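Local coordinates for protein sialidase B (Streptococcus pneumoniae serotype 4, PDB 4XJW) that hydrolyses alpha-(2->3)-, alpha-(2->6)- and alpha-(2->8)-linked terminal sialic acid residues of oligosaccharides, glycoproteins and glycolipids, at residues S2-G7 against I170-K175; G29-V34 against N174-D179; A493-K498 against T516-T521. The protein carries 1 engineered substitution. One frame throughout, in Å; residues are numbered along the deposited sequence.

Contact 1 of 3, residues S2-G7 against I170-K175; sequences SPIFQG and ISLFNK
Gly-7 and Ile-170 form an antiparallel hydrogen-bonded pair, and the strands they belong to, 5-7 and 170-173, run 4.8 Å apart at 177°. Gly-7 N donates to Ile-170 O, and Ile-170 N donates to Gly-7 O. Two further backbone bonds follow, Leu-172 N to Phe-5 O and Ile-4 N to Leu-172 O, the latter at 2.8 Å. A water then joins Ser-2 O to Asn-174 N.

Side chains fall on the two faces of the pair. On one face Gln-6 reaches out extended, with CG anti to the backbone N (chi1 -177°). Its NE2 donates to Ser-171 OG at 3.1 Å, and the hydroxyl oxygen lies 22° out of the amide plane. CB of Pro-3 lies over a face of the Phe-173 ring, in a CH-pi contact 4.1 Å from the centroid. CD of Pro-3 also approaches Phe-173 CE2.

Phe-5, Ile-170 and Leu-172 make the other face apolar. Phe-5 sends CE2 to Ile-170 CG2 at 3.8 Å. Leu-22 and Leu-23 of helix 20-23 add to the packing on Phe-5, and Leu-23 also touches Leu-172. Beyond the paired strands, Ile-4 and Leu-172 lie side by side, and CD1 of Ile-4 meets CD1 of Leu-172 at 3.6 Å. Ile-4 crosses Asn-174 at about a right angle, and CG2 of Ile-4 packs tightly on ND2 of Asn-174 at 3.2 Å. That amide is engaged elsewhere, since its ND2 donates to Lys-26 O.

The domain belongs to the concanavalin clan, and here its first strand is zipped to strand 166-173, far along the chain. Ser-171, a buried residue, has its OG paired with NE2 of Gln-6. Backbone bonds fix the strand pair, while Phe-5 and Leu-172 fill the side toward helix 20-23.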
ATOM      1  N   SER A   2     -16.236  30.487  17.251  1.00 37.59           N
ATOM      2  CA  SER A   2     -15.307  30.273  18.346  1.00 39.88           C
ATOM      3  C   SER A   2     -15.723  29.023  19.109  1.00 36.20           C
ATOM      4  O   SER A   2     -16.911  28.702  19.191  1.00 34.68           O
ATOM      5  CB  SER A   2     -15.303  31.473  19.300  1.00 41.94           C
ATOM      6  OG  SER A   2     -16.213  31.265  20.374  1.00 45.67           O
ATOM      7  N   PRO A   3     -14.744  28.306  19.671  1.00 35.50           N
ATOM      8  CA  PRO A   3     -15.073  27.143  20.500  1.00 29.34           C
ATOM      9  C   PRO A   3     -15.813  27.544  21.776  1.00 33.90           C
ATOM     10  O   PRO A   3     -15.505  28.580  22.363  1.00 35.22           O
ATOM     11  CB  PRO A   3     -13.701  26.553  20.836  1.00 32.08           C
ATOM     12  CG  PRO A   3     -12.738  27.679  20.664  1.00 33.57           C
ATOM     13  CD  PRO A   3     -13.291  28.520  19.554  1.00 31.62           C
ATOM     14  N   ILE A   4     -16.784  26.736  22.189  1.00 29.59           N
ATOM     15  CA  ILE A   4     -17.522  26.990  23.421  1.00 32.51           C
ATOM     16  C   ILE A   4     -16.691  26.562  24.617  1.00 31.24           C
ATOM     17  O   ILE A   4     -16.992  26.911  25.762  1.00 32.61           O
ATOM     18  CB  ILE A   4     -18.851  26.211  23.458  1.00 33.28           C
ATOM     19  CG1 ILE A   4     -18.582  24.701  23.476  1.00 28.26           C
ATOM     20  CG2 ILE A   4     -19.718  26.598  22.275  1.00 32.66           C
ATOM     21  CD1 ILE A   4     -19.794  23.851  23.805  1.00 29.75           C
ATOM     22  N   PHE A   5     -15.650  25.784  24.338  1.00 27.24           N
ATOM     23  CA  PHE A   5     -14.724  25.324  25.359  1.00 24.13           C
ATOM     24  C   PHE A   5     -13.370  25.099  24.709  1.00 28.64           C
ATOM     25  O   PHE A   5     -13.289  24.666  23.554  1.00 26.46           O
ATOM     26  CB  PHE A   5     -15.204  24.027  26.009  1.00 27.91           C
ATOM     27  CG  PHE A   5     -14.136  23.326  26.795  1.00 31.82           C
ATOM     28  CD1 PHE A   5     -13.706  23.841  28.012  1.00 31.47           C
ATOM     29  CD2 PHE A   5     -13.537  22.175  26.308  1.00 29.74           C
ATOM     30  CE1 PHE A   5     -12.709  23.210  28.737  1.00 31.23           C
ATOM     31  CE2 PHE A   5     -12.545  21.538  27.022  1.00 25.87           C
ATOM     32  CZ  PHE A   5     -12.127  22.056  28.241  1.00 26.79           C
ATOM     33  N   GLN A   6     -12.312  25.401  25.452  1.00 26.79           N
ATOM     34  CA  GLN A   6     -10.964  25.212  24.965  1.00 24.99           C
ATOM     35  C   GLN A   6      -9.991  25.139  26.128  1.00 32.51           C
ATOM     36  O   GLN A   6      -9.864  26.090  26.901  1.00 33.64           O
ATOM     37  CB  GLN A   6     -10.583  26.352  24.025  1.00 30.41           C
ATOM     38  CG  GLN A   6      -9.215  26.197  23.402  1.00 34.41           C
ATOM     39  CD  GLN A   6      -8.970  27.206  22.306  1.00 38.08           C
ATOM     40  OE1 GLN A   6      -8.958  28.412  22.548  1.00 44.56           O
ATOM     41  NE2 GLN A   6      -8.789  26.717  21.084  1.00 40.58           N
ATOM     42  N   GLY A   7      -9.314  24.003  26.258  1.00 25.83           N
ATOM     43  CA  GLY A   7      -8.379  23.797  27.350  1.00 27.62           C
ATOM     44  C   GLY A   7      -7.236  22.911  26.910  1.00 31.07           C
ATOM     45  O   GLY A   7      -7.326  22.258  25.870  1.00 31.41           O
ATOM     46  N   ILE A 170      -7.783  20.787  23.460  1.00 22.56           N
ATOM     47  CA  ILE A 170      -9.099  20.280  23.088  1.00 22.65           C
ATOM     48  C   ILE A 170     -10.108  21.420  22.958  1.00 27.34           C
ATOM     49  O   ILE A 170     -10.205  22.282  23.835  1.00 27.09           O
ATOM     50  CB  ILE A 170      -9.609  19.194  24.058  1.00 23.53           C
ATOM     51  CG1 ILE A 170     -10.992  18.707  23.616  1.00 23.69           C
ATOM     52  CG2 ILE A 170      -9.638  19.699  25.501  1.00 26.82           C
ATOM     53  CD1 ILE A 170     -11.526  17.576  24.440  1.00 24.48           C
ATOM     54  N   SER A 171     -10.836  21.431  21.842  1.00 20.51           N
ATOM     55  CA  SER A 171     -11.823  22.472  21.566  1.00 22.99           C
ATOM     56  C   SER A 171     -13.154  21.836  21.172  1.00 20.59           C
ATOM     57  O   SER A 171     -13.175  20.800  20.511  1.00 17.74           O
ATOM     58  CB  SER A 171     -11.335  23.388  20.441  1.00 23.20           C
ATOM     59  OG  SER A 171     -10.051  23.906  20.716  1.00 28.06           O
ATOM     60  N   LEU A 172     -14.258  22.462  21.571  1.00 19.45           N
ATOM     61  CA  LEU A 172     -15.597  21.984  21.225  1.00 21.44           C
ATOM     62  C   LEU A 172     -16.339  23.132  20.543  1.00 24.85           C
ATOM     63  O   LEU A 172     -16.281  24.273  21.005  1.00 25.20           O
ATOM     64  CB  LEU A 172     -16.342  21.555  22.494  1.00 23.42           C
ATOM     65  CG  LEU A 172     -17.630  20.720  22.565  1.00 30.06           C
ATOM     66  CD1 LEU A 172     -18.732  21.194  21.619  1.00 32.07           C
ATOM     67  CD2 LEU A 172     -17.341  19.237  22.374  1.00 28.69           C
ATOM     68  N   PHE A 173     -17.033  22.830  19.452  1.00 18.93           N
ATOM     69  CA  PHE A 173     -17.822  23.820  18.727  1.00 19.57           C
ATOM     70  C   PHE A 173     -19.270  23.362  18.596  1.00 21.20           C
ATOM     71  O   PHE A 173     -19.527  22.184  18.345  1.00 18.00           O
ATOM     72  CB  PHE A 173     -17.251  24.048  17.327  1.00 18.46           C
ATOM     73  CG  PHE A 173     -15.782  24.346  17.309  1.00 23.28           C
ATOM     74  CD1 PHE A 173     -14.849  23.320  17.366  1.00 21.05           C
ATOM     75  CD2 PHE A 173     -15.331  25.657  17.246  1.00 24.55           C
ATOM     76  CE1 PHE A 173     -13.494  23.594  17.347  1.00 22.20           C
ATOM     77  CE2 PHE A 173     -13.976  25.937  17.230  1.00 28.52           C
ATOM     78  CZ  PHE A 173     -13.056  24.905  17.284  1.00 28.72           C
ATOM     79  N   ASN A 174     -20.218  24.283  18.768  1.00 19.46           N
ATOM     80  CA  ASN A 174     -21.630  23.972  18.539  1.00 17.74           C
ATOM     81  C   ASN A 174     -22.022  24.128  17.068  1.00 20.33           C
ATOM     82  O   ASN A 174     -22.988  24.815  16.724  1.00 21.00           O
ATOM     83  CB  ASN A 174     -22.532  24.818  19.445  1.00 16.74           C
ATOM     84  CG  ASN A 174     -22.520  24.346  20.893  1.00 17.46           C
ATOM     85  OD1 ASN A 174     -22.469  23.144  21.171  1.00 18.49           O
ATOM     86  ND2 ASN A 174     -22.593  25.293  21.825  1.00 18.67           N
ATOM     87  N   LYS A 175     -21.255  23.473  16.207  1.00 17.06           N
ATOM     88  CA  LYS A 175     -21.508  23.468  14.784  1.00 17.75           C
ATOM     89  C   LYS A 175     -20.815  22.242  14.198  1.00 18.34           C
ATOM     90  O   LYS A 175     -19.823  21.764  14.751  1.00 19.05           O
ATOM     91  CB  LYS A 175     -20.924  24.741  14.173  1.00 20.74           C
ATOM     92  CG  LYS A 175     -21.153  24.919  12.679  1.00 27.36           C
ATOM     93  CD  LYS A 175     -20.463  26.188  12.184  1.00 30.95           C
ATOM     94  CE  LYS A 175     -20.419  26.236  10.666  1.00 34.13           C
ATOM     95  NZ  LYS A 175     -19.570  27.363  10.171  1.00 44.43           N
TER
HETATM   96  O   HOH W   1     -18.979  26.966  19.127  1.00 26.10           O

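Contact 2 of 3, residues G29-V34 against N174-D179; sequences GESQTV and NKAISD
Thr-33, near the start of strand 32-39 in the lectin-like domain, grips the loop 174-178 that leaves strand 166-173. Its hydroxyl bonds twice to the backbone of the loop. OG1 donates to Lys-175 O at 2.7 Å, in the carbonyl plane and on a lone pair. The same OG1 accepts from Ile-177 N at 3.1 Å. With OG1 anti to the carbonyl carbon (chi1 -65°), the hydroxyl faces the loop and CG2 is left for Ile-177. CG2 of Thr-33 packs on CG1 of Ile-177 at 3.9 Å, the two side chains crossing at about a right angle.

Gln-32 is bent at chi2, and its amide lies beside that of Asn-174, the two planes standing 89° apart. Gln-32 NE2 gives a nearly straight bond to Asn-174 OD1, at 3.0 Å. A second bond from Gln-32 NE2 goes to Gly-29 O. Asn-174 OD1 also accepts from Ser-28 N. CB of Ser-31 rests against CB of Ala-176 at 4.0 Å, while OG of Ser-31 pairs with Ser-114 OG.

Strand 32-39 sits between strands 102-113 and 166-173 in the sheet. Ala-176 and Thr-33 both touch Val-111 of strand 102-113, and the loop runs on into helix 179-182, with Ser-178 as N-cap.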
ATOM      1  N   GLY A  29     -27.711  22.811  20.737  1.00 17.46           N
ATOM      2  CA  GLY A  29     -28.031  22.420  19.382  1.00 16.48           C
ATOM      3  C   GLY A  29     -27.591  20.990  19.156  1.00 17.46           C
ATOM      4  O   GLY A  29     -27.002  20.358  20.045  1.00 18.14           O
ATOM      5  N   GLU A  30     -27.860  20.485  17.958  1.00 18.96           N
ATOM      6  CA  GLU A  30     -27.688  19.065  17.688  1.00 17.91           C
ATOM      7  C   GLU A  30     -26.420  18.715  16.919  1.00 19.61           C
ATOM      8  O   GLU A  30     -26.151  17.534  16.666  1.00 20.65           O
ATOM      9  CB  GLU A  30     -28.911  18.524  16.954  1.00 22.65           C
ATOM     10  CG  GLU A  30     -30.181  18.525  17.791  1.00 26.88           C
ATOM     11  CD  GLU A  30     -31.400  18.192  16.962  1.00 32.74           C
ATOM     12  OE1 GLU A  30     -31.401  18.546  15.766  1.00 42.60           O
ATOM     13  OE2 GLU A  30     -32.340  17.574  17.502  1.00 40.06           O
ATOM     14  N   SER A  31     -25.645  19.728  16.555  1.00 19.11           N
ATOM     15  CA  SER A  31     -24.405  19.506  15.824  1.00 16.55           C
ATOM     16  C   SER A  31     -23.197  19.978  16.617  1.00 17.26           C
ATOM     17  O   SER A  31     -23.199  21.077  17.177  1.00 18.11           O
ATOM     18  CB  SER A  31     -24.460  20.187  14.454  1.00 18.81           C
ATOM     19  OG  SER A  31     -25.465  19.607  13.649  1.00 19.17           O
ATOM     20  N   GLN A  32     -22.154  19.155  16.646  1.00 16.35           N
ATOM     21  CA  GLN A  32     -20.943  19.484  17.393  1.00 15.12           C
ATOM     22  C   GLN A  32     -19.698  19.044  16.640  1.00 15.61           C
ATOM     23  O   GLN A  32     -19.733  18.105  15.845  1.00 17.41           O
ATOM     24  CB  GLN A  32     -20.950  18.832  18.782  1.00 13.95           C
ATOM     25  CG  GLN A  32     -21.649  19.641  19.881  1.00 15.92           C
ATOM     26  CD  GLN A  32     -23.167  19.565  19.817  1.00 20.19           C
ATOM     27  OE1 GLN A  32     -23.736  18.560  19.387  1.00 15.72           O
ATOM     28  NE2 GLN A  32     -23.833  20.635  20.254  1.00 17.54           N
ATOM     29  N   THR A  33     -18.598  19.734  16.901  1.00 14.91           N
ATOM     30  CA  THR A  33     -17.302  19.326  16.390  1.00 13.35           C
ATOM     31  C   THR A  33     -16.341  19.304  17.555  1.00 17.03           C
ATOM     32  O   THR A  33     -16.304  20.247  18.347  1.00 16.61           O
ATOM     33  CB  THR A  33     -16.805  20.299  15.315  1.00 13.80           C
ATOM     34  OG1 THR A  33     -17.686  20.228  14.192  1.00 16.48           O
ATOM     35  CG2 THR A  33     -15.397  19.945  14.865  1.00 17.09           C
ATOM     36  N   VAL A  34     -15.577  18.220  17.669  1.00 14.60           N
ATOM     37  CA  VAL A  34     -14.535  18.111  18.684  1.00 15.00           C
ATOM     38  C   VAL A  34     -13.183  18.153  17.979  1.00 17.80           C
ATOM     39  O   VAL A  34     -12.956  17.408  17.028  1.00 14.65           O
ATOM     40  CB  VAL A  34     -14.661  16.803  19.489  1.00 12.09           C
ATOM     41  CG1 VAL A  34     -13.542  16.717  20.518  1.00 14.38           C
ATOM     42  CG2 VAL A  34     -16.018  16.716  20.165  1.00 18.99           C
ATOM     43  N   ASN A 174     -20.218  24.283  18.768  1.00 19.46           N
ATOM     44  CA  ASN A 174     -21.630  23.972  18.539  1.00 17.74           C
ATOM     45  C   ASN A 174     -22.022  24.128  17.068  1.00 20.33           C
ATOM     46  O   ASN A 174     -22.988  24.815  16.724  1.00 21.00           O
ATOM     47  CB  ASN A 174     -22.532  24.818  19.445  1.00 16.74           C
ATOM     48  CG  ASN A 174     -22.520  24.346  20.893  1.00 17.46           C
ATOM     49  OD1 ASN A 174     -22.469  23.144  21.171  1.00 18.49           O
ATOM     50  ND2 ASN A 174     -22.593  25.293  21.825  1.00 18.67           N
ATOM     51  N   LYS A 175     -21.255  23.473  16.207  1.00 17.06           N
ATOM     52  CA  LYS A 175     -21.508  23.468  14.784  1.00 17.75           C
ATOM     53  C   LYS A 175     -20.815  22.242  14.198  1.00 18.34           C
ATOM     54  O   LYS A 175     -19.823  21.764  14.751  1.00 19.05           O
ATOM     55  CB  LYS A 175     -20.924  24.741  14.173  1.00 20.74           C
ATOM     56  CG  LYS A 175     -21.153  24.919  12.679  1.00 27.36           C
ATOM     57  CD  LYS A 175     -20.463  26.188  12.184  1.00 30.95           C
ATOM     58  CE  LYS A 175     -20.419  26.236  10.666  1.00 34.13           C
ATOM     59  NZ  LYS A 175     -19.570  27.363  10.171  1.00 44.43           N
ATOM     60  N   ALA A 176     -21.358  21.721  13.105  1.00 19.14           N
ATOM     61  CA  ALA A 176     -20.646  20.735  12.295  1.00 16.88           C
ATOM     62  C   ALA A 176     -19.818  21.509  11.290  1.00 22.98           C
ATOM     63  O   ALA A 176     -20.360  22.030  10.309  1.00 22.53           O
ATOM     64  CB  ALA A 176     -21.626  19.829  11.584  1.00 20.46           C
ATOM     65  N   ILE A 177     -18.512  21.619  11.527  1.00 20.50           N
ATOM     66  CA  ILE A 177     -17.676  22.377  10.599  1.00 22.52           C
ATOM     67  C   ILE A 177     -17.494  21.628   9.279  1.00 19.85           C
ATOM     68  O   ILE A 177     -17.455  20.391   9.245  1.00 23.74           O
ATOM     69  CB  ILE A 177     -16.302  22.781  11.194  1.00 28.42           C
ATOM     70  CG1 ILE A 177     -15.383  21.572  11.363  1.00 25.93           C
ATOM     71  CG2 ILE A 177     -16.478  23.563  12.505  1.00 28.10           C
ATOM     72  CD1 ILE A 177     -13.953  21.962  11.705  1.00 25.99           C
ATOM     73  N   SER A 178     -17.398  22.386   8.193  1.00 24.33           N
ATOM     74  CA  SER A 178     -17.308  21.819   6.854  1.00 28.17           C
ATOM     75  C   SER A 178     -15.970  21.145   6.615  1.00 24.16           C
ATOM     76  O   SER A 178     -14.991  21.412   7.318  1.00 24.76           O
ATOM     77  CB  SER A 178     -17.487  22.911   5.804  1.00 26.01           C
ATOM     78  OG  SER A 178     -16.388  23.807   5.829  1.00 27.05           O
ATOM     79  N   ASP A 179     -15.935  20.274   5.611  1.00 25.23           N
ATOM     80  CA  ASP A 179     -14.696  19.630   5.188  1.00 25.74           C
ATOM     81  C   ASP A 179     -13.631  20.685   4.872  1.00 27.08           C
ATOM     82  O   ASP A 179     -12.467  20.529   5.242  1.00 21.40           O
ATOM     83  CB  ASP A 179     -14.957  18.740   3.971  1.00 25.47           C
ATOM     84  CG  ASP A 179     -13.818  17.772   3.697  1.00 27.08           C
ATOM     85  OD1 ASP A 179     -13.686  16.782   4.450  1.00 25.20           O
ATOM     86  OD2 ASP A 179     -13.065  17.999   2.728  1.00 30.28           O
TER

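Contact 3 of 3, residues A493-K498 against T516-T521; sequences ASIPFK and TFFRTT
Phe-497 and Phe-518 bring their rings together, CE2 of Phe-497 lying 4.2 Å from CE2 of Phe-518. The two rings meet obliquely. Two threonines meet the Phe-497 ring, also obliquely. Thr-520 reaches its outer end, where CZ of Phe-497 lies 3.4 Å from CB of Thr-520, and CG2 of Thr-520 touches the same CZ at 3.5 Å. Thr-521 slides past in the opposite direction, bringing OG1 to 3.4 Å from CD1 of Phe-497. The Phe-518 ring receives Ile-495, whose CG2 comes 3.8 Å from its CZ.

Sialidases of this family have a six-bladed beta-propeller catalytic domain. This contact lies between two neighbouring sheets of it. Segment 493-498 leaves strand 489-494, an edge strand of its sheet. Segment 516-521 ends strand 513-518 of the next sheet and runs into a loop. The side chains, rather than backbone pairing, make the join. With CG of Phe-518 between its backbone N and carbonyl carbon (chi1 64°), the ring stands against Ile-495. Leu-476 of strand 475-481 and Ala-526 of strand 526-530 also touch the Phe-518 side chain.

The polar end of Thr-520 is turned to other partners: its OG1 bonds to Lys-524 O and to Thr-522 OG1. Between Phe-518 and Thr-520 stands Arg-519, a substrate-binding residue by similarity, whose CB points away from 493-498. Its NH1 forms a salt bridge with OE2 of Glu-503, a predicted active-site residue, and its NE donates to Tyr-551 O. The side chain of Phe-518 lies about 6 Å from that of Glu-503.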
ATOM      1  N   ALA A 493      18.544 -19.114  -8.744  1.00 15.12           N
ATOM      2  CA  ALA A 493      19.184 -19.416  -7.478  1.00 15.95           C
ATOM      3  C   ALA A 493      18.215 -20.216  -6.617  1.00 19.32           C
ATOM      4  O   ALA A 493      17.184 -19.706  -6.183  1.00 16.88           O
ATOM      5  CB  ALA A 493      19.589 -18.142  -6.774  1.00 17.89           C
ATOM      6  N   SER A 494      18.528 -21.487  -6.389  1.00 17.74           N
ATOM      7  CA  SER A 494      17.644 -22.349  -5.609  1.00 18.68           C
ATOM      8  C   SER A 494      17.498 -21.850  -4.183  1.00 17.17           C
ATOM      9  O   SER A 494      18.458 -21.355  -3.597  1.00 19.45           O
ATOM     10  CB  SER A 494      18.199 -23.772  -5.591  1.00 22.31           C
ATOM     11  OG  SER A 494      17.729 -24.501  -6.703  1.00 32.60           O
ATOM     12  N   ILE A 495      16.298 -21.981  -3.627  1.00 18.84           N
ATOM     13  CA  ILE A 495      16.065 -21.625  -2.235  1.00 18.03           C
ATOM     14  C   ILE A 495      15.374 -22.780  -1.514  1.00 21.03           C
ATOM     15  O   ILE A 495      14.551 -23.487  -2.110  1.00 22.05           O
ATOM     16  CB  ILE A 495      15.271 -20.284  -2.091  1.00 17.88           C
ATOM     17  CG1 ILE A 495      13.904 -20.376  -2.777  1.00 19.76           C
ATOM     18  CG2 ILE A 495      16.076 -19.115  -2.647  1.00 19.02           C
ATOM     19  CD1 ILE A 495      13.100 -19.073  -2.708  1.00 21.68           C
ATOM     20  N   PRO A 496      15.706 -22.983  -0.228  1.00 20.45           N
ATOM     21  CA  PRO A 496      15.192 -24.153   0.505  1.00 27.50           C
ATOM     22  C   PRO A 496      13.684 -24.077   0.772  1.00 24.48           C
ATOM     23  O   PRO A 496      13.238 -24.459   1.857  1.00 32.52           O
ATOM     24  CB  PRO A 496      15.959 -24.099   1.836  1.00 32.70           C
ATOM     25  CG  PRO A 496      17.116 -23.153   1.608  1.00 32.94           C
ATOM     26  CD  PRO A 496      16.630 -22.177   0.589  1.00 26.00           C
ATOM     27  N   PHE A 497      12.914 -23.618  -0.212  1.00 28.44           N
ATOM     28  CA  PHE A 497      11.503 -23.317  -0.015  1.00 26.99           C
ATOM     29  C   PHE A 497      10.643 -23.734  -1.190  1.00 31.72           C
ATOM     30  O   PHE A 497      10.988 -23.489  -2.346  1.00 33.42           O
ATOM     31  CB  PHE A 497      11.310 -21.813   0.231  1.00 26.58           C
ATOM     32  CG  PHE A 497      12.078 -21.297   1.406  1.00 24.19           C
ATOM     33  CD1 PHE A 497      11.687 -21.624   2.694  1.00 26.88           C
ATOM     34  CD2 PHE A 497      13.202 -20.498   1.225  1.00 30.01           C
ATOM     35  CE1 PHE A 497      12.395 -21.167   3.782  1.00 22.75           C
ATOM     36  CE2 PHE A 497      13.920 -20.031   2.315  1.00 30.13           C
ATOM     37  CZ  PHE A 497      13.517 -20.374   3.595  1.00 28.42           C
ATOM     38  N   LYS A 498       9.520 -24.372  -0.884  1.00 26.97           N
ATOM     39  CA  LYS A 498       8.487 -24.590  -1.879  1.00 30.79           C
ATOM     40  C   LYS A 498       7.401 -23.537  -1.732  1.00 27.82           C
ATOM     41  O   LYS A 498       6.942 -23.250  -0.623  1.00 28.51           O
ATOM     42  CB  LYS A 498       7.877 -25.982  -1.734  1.00 33.74           C
ATOM     43  CG  LYS A 498       8.649 -27.060  -2.454  1.00 40.79           C
ATOM     44  CD  LYS A 498       7.955 -28.400  -2.293  1.00 50.92           C
ATOM     45  CE  LYS A 498       8.791 -29.532  -2.864  1.00 50.66           C
ATOM     46  NZ  LYS A 498       8.230 -30.859  -2.486  1.00 51.86           N
ATOM     47  N   THR A 516      21.520 -10.239  -1.700  1.00 10.73           N
ATOM     48  CA  THR A 516      20.066 -10.226  -1.821  1.00 11.23           C
ATOM     49  C   THR A 516      19.451 -10.627  -0.494  1.00 12.11           C
ATOM     50  O   THR A 516      19.800 -11.671   0.042  1.00 12.67           O
ATOM     51  CB  THR A 516      19.619 -11.207  -2.897  1.00  9.66           C
ATOM     52  OG1 THR A 516      20.228 -10.856  -4.149  1.00 11.64           O
ATOM     53  CG2 THR A 516      18.108 -11.184  -3.051  1.00 11.72           C
ATOM     54  N   PHE A 517      18.554  -9.794   0.036  1.00  8.55           N
ATOM     55  CA  PHE A 517      17.803 -10.107   1.251  1.00 11.94           C
ATOM     56  C   PHE A 517      16.395 -10.498   0.850  1.00 12.02           C
ATOM     57  O   PHE A 517      15.776  -9.835   0.015  1.00 12.81           O
ATOM     58  CB  PHE A 517      17.767  -8.899   2.193  1.00 10.93           C
ATOM     59  CG  PHE A 517      19.132  -8.419   2.602  1.00 10.92           C
ATOM     60  CD1 PHE A 517      19.810  -9.015   3.659  1.00 13.41           C
ATOM     61  CD2 PHE A 517      19.746  -7.392   1.914  1.00 13.87           C
ATOM     62  CE1 PHE A 517      21.061  -8.579   4.037  1.00 12.49           C
ATOM     63  CE2 PHE A 517      21.011  -6.950   2.281  1.00 17.11           C
ATOM     64  CZ  PHE A 517      21.671  -7.545   3.338  1.00 12.70           C
ATOM     65  N   PHE A 518      15.875 -11.583   1.416  1.00 12.11           N
ATOM     66  CA  PHE A 518      14.543 -12.017   1.013  1.00 12.49           C
ATOM     67  C   PHE A 518      13.676 -12.635   2.093  1.00 12.67           C
ATOM     68  O   PHE A 518      14.160 -13.176   3.084  1.00 13.13           O
ATOM     69  CB  PHE A 518      14.579 -12.903  -0.245  1.00 10.79           C
ATOM     70  CG  PHE A 518      15.299 -14.225  -0.066  1.00 12.84           C
ATOM     71  CD1 PHE A 518      16.684 -14.277  -0.040  1.00 13.86           C
ATOM     72  CD2 PHE A 518      14.578 -15.406   0.043  1.00 13.18           C
ATOM     73  CE1 PHE A 518      17.348 -15.493   0.102  1.00 15.98           C
ATOM     74  CE2 PHE A 518      15.226 -16.619   0.174  1.00 12.31           C
ATOM     75  CZ  PHE A 518      16.617 -16.661   0.206  1.00 14.60           C
ATOM     76  N   ARG A 519      12.378 -12.503   1.871  1.00 10.03           N
ATOM     77  CA  ARG A 519      11.338 -13.020   2.742  1.00 10.91           C
ATOM     78  C   ARG A 519      11.274 -14.540   2.633  1.00 10.93           C
ATOM     79  O   ARG A 519      11.460 -15.093   1.545  1.00 10.53           O
ATOM     80  CB  ARG A 519      10.016 -12.389   2.282  1.00 11.00           C
ATOM     81  CG  ARG A 519       8.756 -12.934   2.916  1.00 12.36           C
ATOM     82  CD  ARG A 519       7.559 -12.235   2.283  1.00 11.41           C
ATOM     83  NE  ARG A 519       6.310 -12.887   2.653  1.00 13.59           N
ATOM     84  CZ  ARG A 519       5.116 -12.488   2.240  1.00 15.50           C
ATOM     85  NH1 ARG A 519       5.013 -11.433   1.446  1.00 14.11           N
ATOM     86  NH2 ARG A 519       4.029 -13.141   2.628  1.00 12.95           N
ATOM     87  N   THR A 520      11.000 -15.207   3.762  1.00 11.57           N
ATOM     88  CA  THR A 520      10.893 -16.669   3.814  1.00 12.85           C
ATOM     89  C   THR A 520       9.668 -17.111   4.610  1.00 17.01           C
ATOM     90  O   THR A 520       8.814 -16.304   4.975  1.00 15.15           O
ATOM     91  CB  THR A 520      12.124 -17.341   4.464  1.00 14.97           C
ATOM     92  OG1 THR A 520      12.141 -17.084   5.875  1.00 14.73           O
ATOM     93  CG2 THR A 520      13.417 -16.847   3.830  1.00 14.77           C
ATOM     94  N   THR A 521       9.616 -18.408   4.913  1.00 14.51           N
ATOM     95  CA  THR A 521       8.521 -18.982   5.693  1.00 17.24           C
ATOM     96  C   THR A 521       9.013 -19.414   7.070  1.00 19.22           C
ATOM     97  O   THR A 521       8.292 -20.073   7.818  1.00 19.05           O
ATOM     98  CB  THR A 521       7.903 -20.187   4.971  1.00 16.13           C
ATOM     99  OG1 THR A 521       8.941 -21.095   4.580  1.00 20.57           O
ATOM    100  CG2 THR A 521       7.118 -19.745   3.748  1.00 19.65           C
TER

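Contacts 1 and 2 are neighbours, their centres 10 Å apart. They share Asn-174 and Lys-175, and both belong to the sheet in which strand 166-173 lies between strands 5-13 and 32-39. Phe-173 N probably bonds to Thr-33 O, and Leu-172 packs on Val-34 and Gln-32. Together they join the end of strand 166-173 and the loop after it to strands 5-13 and 32-39. Contact 3 follows later in the chain, in the catalytic propeller. It is centred 56 Å from contact 1 and 54 Å from contact 2, beyond the centre of the chain. Of the three, contact 3 alone lies near the probable active site: it contains Arg-519 and packs close to Glu-503.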